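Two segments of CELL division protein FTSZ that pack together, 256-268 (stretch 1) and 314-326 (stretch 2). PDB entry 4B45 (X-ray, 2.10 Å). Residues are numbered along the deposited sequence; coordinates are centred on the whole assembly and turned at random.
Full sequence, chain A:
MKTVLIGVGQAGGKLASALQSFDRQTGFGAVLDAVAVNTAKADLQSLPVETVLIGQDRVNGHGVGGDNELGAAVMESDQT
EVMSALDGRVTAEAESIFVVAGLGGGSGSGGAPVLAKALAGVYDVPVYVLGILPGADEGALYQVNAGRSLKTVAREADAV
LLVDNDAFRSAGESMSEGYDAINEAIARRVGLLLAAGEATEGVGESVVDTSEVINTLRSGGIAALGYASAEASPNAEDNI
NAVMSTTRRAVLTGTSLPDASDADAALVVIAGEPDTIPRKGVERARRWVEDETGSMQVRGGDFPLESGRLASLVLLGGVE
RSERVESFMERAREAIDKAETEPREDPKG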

# COMPACT_ATOMS: atom_id res chain seq x y z
N SER A 256 0.27 7.42 -4.65
CA SER A 256 -0.90 6.62 -4.33
C SER A 256 -1.96 7.43 -3.57
O SER A 256 -3.16 7.12 -3.62
N LEU A 257 -1.50 8.46 -2.86
CA LEU A 257 -2.33 9.49 -2.25
C LEU A 257 -1.97 10.87 -2.83
O LEU A 257 -0.83 11.31 -2.68
N PRO A 258 -2.92 11.57 -3.48
CA PRO A 258 -2.63 12.90 -4.05
C PRO A 258 -2.15 13.94 -3.03
O PRO A 258 -2.57 13.92 -1.86
N ASP A 259 -1.31 14.86 -3.49
CA ASP A 259 -0.80 15.97 -2.67
C ASP A 259 -0.07 15.48 -1.41
O ASP A 259 -0.33 15.96 -0.31
N ALA A 260 0.85 14.54 -1.58
CA ALA A 260 1.57 13.96 -0.45
C ALA A 260 3.02 14.44 -0.31
O ALA A 260 3.83 13.77 0.32
N SER A 261 3.34 15.60 -0.89
CA SER A 261 4.72 16.12 -0.88
C SER A 261 5.26 16.44 0.51
O SER A 261 6.40 16.14 0.81
N ASP A 262 4.44 17.08 1.33
CA ASP A 262 4.88 17.55 2.63
C ASP A 262 5.07 16.38 3.61
O ASP A 262 4.18 16.06 4.39
N ALA A 263 6.24 15.75 3.57
CA ALA A 263 6.46 14.54 4.35
C ALA A 263 7.66 14.63 5.29
O ALA A 263 8.61 15.38 5.05
N ASP A 264 7.60 13.85 6.35
CA ASP A 264 8.65 13.84 7.35
C ASP A 264 9.86 13.04 6.87
O ASP A 264 11.00 13.34 7.22
N ALA A 265 9.61 12.00 6.07
CA ALA A 265 10.69 11.15 5.60
C ALA A 265 10.40 10.70 4.19
O ALA A 265 9.25 10.70 3.74
N ALA A 266 11.44 10.31 3.47
CA ALA A 266 11.26 9.85 2.11
C ALA A 266 12.32 8.84 1.76
O ALA A 266 13.42 8.86 2.30
N LEU A 267 11.98 7.94 0.84
CA LEU A 267 12.93 7.00 0.29
C LEU A 267 12.84 7.02 -1.23
O LEU A 267 11.80 6.74 -1.82
N VAL A 268 13.95 7.38 -1.87
CA VAL A 268 13.98 7.48 -3.31
C VAL A 268 14.72 6.30 -3.91
O VAL A 268 15.92 6.12 -3.70
N VAL A 314 9.14 6.33 -5.08
CA VAL A 314 9.37 7.18 -3.92
C VAL A 314 8.36 6.95 -2.80
O VAL A 314 7.19 7.26 -2.96
N LEU A 315 8.84 6.44 -1.67
CA LEU A 315 8.02 6.25 -0.48
C LEU A 315 8.10 7.51 0.37
O LEU A 315 9.19 8.00 0.65
N LEU A 316 6.94 8.05 0.74
CA LEU A 316 6.90 9.23 1.59
C LEU A 316 6.25 8.87 2.92
O LEU A 316 5.10 8.45 2.95
N GLY A 317 6.98 9.06 4.01
CA GLY A 317 6.47 8.69 5.31
C GLY A 317 6.11 9.93 6.10
O GLY A 317 6.74 10.98 5.92
N GLY A 318 5.09 9.83 6.95
CA GLY A 318 4.66 10.97 7.74
C GLY A 318 4.13 12.11 6.89
O GLY A 318 4.55 13.25 7.04
N VAL A 319 3.21 11.78 5.99
CA VAL A 319 2.62 12.77 5.10
C VAL A 319 1.69 13.71 5.86
O VAL A 319 0.95 13.29 6.74
N GLU A 320 1.75 15.00 5.53
CA GLU A 320 0.88 15.97 6.16
C GLU A 320 0.40 17.09 5.23
O GLU A 320 0.95 17.30 4.15
N ARG A 321 -0.64 17.79 5.65
CA ARG A 321 -1.19 18.91 4.90
C ARG A 321 -1.58 18.56 3.47
O ARG A 321 -1.47 19.39 2.56
N SER A 322 -2.04 17.33 3.27
CA SER A 322 -2.54 16.87 1.98
C SER A 322 -3.98 17.33 1.76
O SER A 322 -4.86 17.03 2.57
N GLU A 323 -4.21 18.04 0.66
CA GLU A 323 -5.52 18.59 0.34
C GLU A 323 -6.58 17.50 0.31
O GLU A 323 -7.69 17.67 0.80
N ARG A 324 -6.21 16.36 -0.28
CA ARG A 324 -7.09 15.22 -0.44
C ARG A 324 -7.48 14.64 0.93
O ARG A 324 -8.66 14.40 1.18
N VAL A 325 -6.49 14.43 1.80
CA VAL A 325 -6.78 13.97 3.16
C VAL A 325 -7.65 14.96 3.93
O VAL A 325 -8.65 14.58 4.54
N GLU A 326 -7.29 16.23 3.88
CA GLU A 326 -8.07 17.24 4.59
C GLU A 326 -9.48 17.36 4.02
O GLU A 326 -10.44 17.51 4.77

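This contact is an antiparallel strand pair that runs on into a loop-to-helix junction, with small and branched apolar side chains filling the space while backbone hydrogen bonds tie the strands and S322 and D259 secure the helix start. The ladder sets the register: L267 N donates to L315 O (2.8 Å) and G317 N to A265 O (2.8 Å); as in any β-strand, side chains alternate between the two faces.

On one face A266 lies across from L316 and V268 across from V314. L316, with chi1 m and chi2 off its wells at 147°, spreads over three alanines: its CB lies 4.0 Å from A263 CB, its CD2 4.1 Å from A266 CB, and its CD1 4.2 Å from A260 CB. Three methyl-sized neighbours thus border one leucine. V268 and V314, both t, touch through V268 CG1 and V314 CG2 at 4.2 Å. On the other face L267 and L315 share the same t,p rotamer and meet CB to CB at 4.2 Å. A265 is also on this face, opposite G317, which has no side chain to offer.

G318 sits where the chain turns its corner. Its phi is positive, which by itself favours glycine, and an ideal CB would fall 2.9 Å from D264 CB, a clash. D264 N donates to G318 O at 3.2 Å and, weakly, to G317 O at 3.0 Å.

Beyond the corner, V319 (t) turns CG1 to A260 CB at 3.8 Å and to L257 CD2 at 4.3 Å. L257 points toward the second stretch as a t,p rotamer; its CD2 packs 3.7 Å from V325 CG2, and its CD1 lies 4.0 Å from R324 CG, the aliphatic part of an arginine whose NE and NH2 are bonded elsewhere in the structure.

The helix start is tied down by polar groups. S322, t, is the N-cap: its OG donates to P258 O at 2.9 Å and accepts a long, weak capping bond from V325 N at 3.4 Å. D259, also t, with its CA-to-CB bond toward the second stretch, uses OD2 to accept from E323 N at 2.8 Å, nearly straight at 166°, so a side chain from the other stretch satisfies a free first-turn amide. A like charge, E323 OE1, lies 3.9 Å from D259 OD2.

At the exposed edge, D262 OD2 is 4.5 Å from R321 NE, charge proximity without a salt bridge. Water 1 bridges the stretches, donating to D259 O (2.8 Å) and E320 O (2.7 Å) and accepting from D262 N (2.9 Å).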

# COMPACT_ATOMS: atom_id res chain seq x y z
CB SER A 256 -0.49 5.38 -3.53
OG SER A 256 0.10 5.74 -2.30
CB LEU A 257 -2.04 9.53 -0.75
CG LEU A 257 -2.72 10.66 0.03
CD1 LEU A 257 -4.24 10.42 0.12
CD2 LEU A 257 -2.10 10.78 1.42
CB PRO A 258 -3.98 13.35 -4.62
CG PRO A 258 -4.72 12.09 -4.88
CD PRO A 258 -4.29 11.12 -3.82
CB ASP A 259 -1.92 16.96 -2.33
CG ASP A 259 -1.40 18.29 -1.82
OD1 ASP A 259 -0.28 18.68 -2.21
OD2 ASP A 259 -2.10 18.96 -1.02
CB ALA A 260 1.56 12.44 -0.55
CB SER A 261 4.84 17.40 -1.72
OG SER A 261 5.21 17.10 -3.05
CB ASP A 262 3.87 18.56 3.17
CG ASP A 262 4.31 19.19 4.47
OD1 ASP A 262 5.45 18.90 4.92
OD2 ASP A 262 3.52 19.97 5.05
CB ALA A 263 6.60 13.35 3.43
CB ASP A 264 8.11 13.28 8.68
CG ASP A 264 9.18 13.17 9.75
OD1 ASP A 264 9.58 14.22 10.30
OD2 ASP A 264 9.62 12.04 10.04
CB ALA A 265 10.87 9.94 6.52
CB ALA A 266 11.33 11.02 1.14
CB LEU A 267 12.67 5.59 0.82
CG LEU A 267 13.49 4.52 0.11
CD1 LEU A 267 15.00 4.74 0.41
CD2 LEU A 267 13.04 3.13 0.51
CB VAL A 268 14.68 8.76 -3.75
CG1 VAL A 268 14.59 8.91 -5.26
CG2 VAL A 268 14.07 9.95 -3.02
CB VAL A 314 9.33 8.66 -4.29
CG1 VAL A 314 9.53 9.51 -3.06
CG2 VAL A 314 10.40 8.98 -5.34
CB LEU A 315 8.53 5.05 0.33
CG LEU A 315 7.81 4.77 1.67
CD1 LEU A 315 6.33 4.44 1.45
CD2 LEU A 315 8.52 3.67 2.49
CB LEU A 316 6.09 10.33 0.91
CG LEU A 316 6.60 10.72 -0.48
CD1 LEU A 316 5.47 11.13 -1.37
CD2 LEU A 316 7.61 11.85 -0.35
CB VAL A 319 1.85 12.06 3.99
CG1 VAL A 319 1.06 13.07 3.15
CG2 VAL A 319 2.81 11.22 3.14
CB GLU A 320 1.54 16.54 7.42
CG GLU A 320 1.10 15.82 8.69
CD GLU A 320 2.16 15.81 9.77
OE1 GLU A 320 3.28 16.29 9.51
OE2 GLU A 320 1.87 15.30 10.87
CB ARG A 321 -0.22 20.10 4.95
CG ARG A 321 -0.06 20.65 6.35
CD ARG A 321 0.93 21.80 6.43
NE ARG A 321 0.95 22.37 7.78
CZ ARG A 321 1.74 23.36 8.18
NH1 ARG A 321 2.60 23.92 7.34
NH2 ARG A 321 1.67 23.79 9.44
CB SER A 322 -2.49 15.35 1.89
OG SER A 322 -3.24 14.90 0.78
CB GLU A 323 -5.47 19.28 -1.03
CG GLU A 323 -6.17 20.63 -1.09
CD GLU A 323 -5.60 21.53 -2.18
OE1 GLU A 323 -4.78 21.03 -2.99
OE2 GLU A 323 -5.97 22.72 -2.22
CB ARG A 324 -6.42 14.16 -1.33
CG ARG A 324 -7.12 12.79 -1.35
CD ARG A 324 -8.61 12.89 -1.73
NE ARG A 324 -9.11 11.57 -2.10
CZ ARG A 324 -10.31 11.09 -1.80
NH1 ARG A 324 -11.18 11.81 -1.09
NH2 ARG A 324 -10.64 9.87 -2.20
CB VAL A 325 -5.48 13.67 3.97
CG1 VAL A 325 -5.81 13.31 5.42
CG2 VAL A 325 -4.73 12.53 3.33
CB GLU A 326 -7.35 18.58 4.54
CG GLU A 326 -5.99 18.57 5.22
CD GLU A 326 -5.14 19.76 4.84
OE1 GLU A 326 -5.44 20.41 3.81
OE2 GLU A 326 -4.17 20.06 5.58
O HOH W 1 1.59 16.97 1.53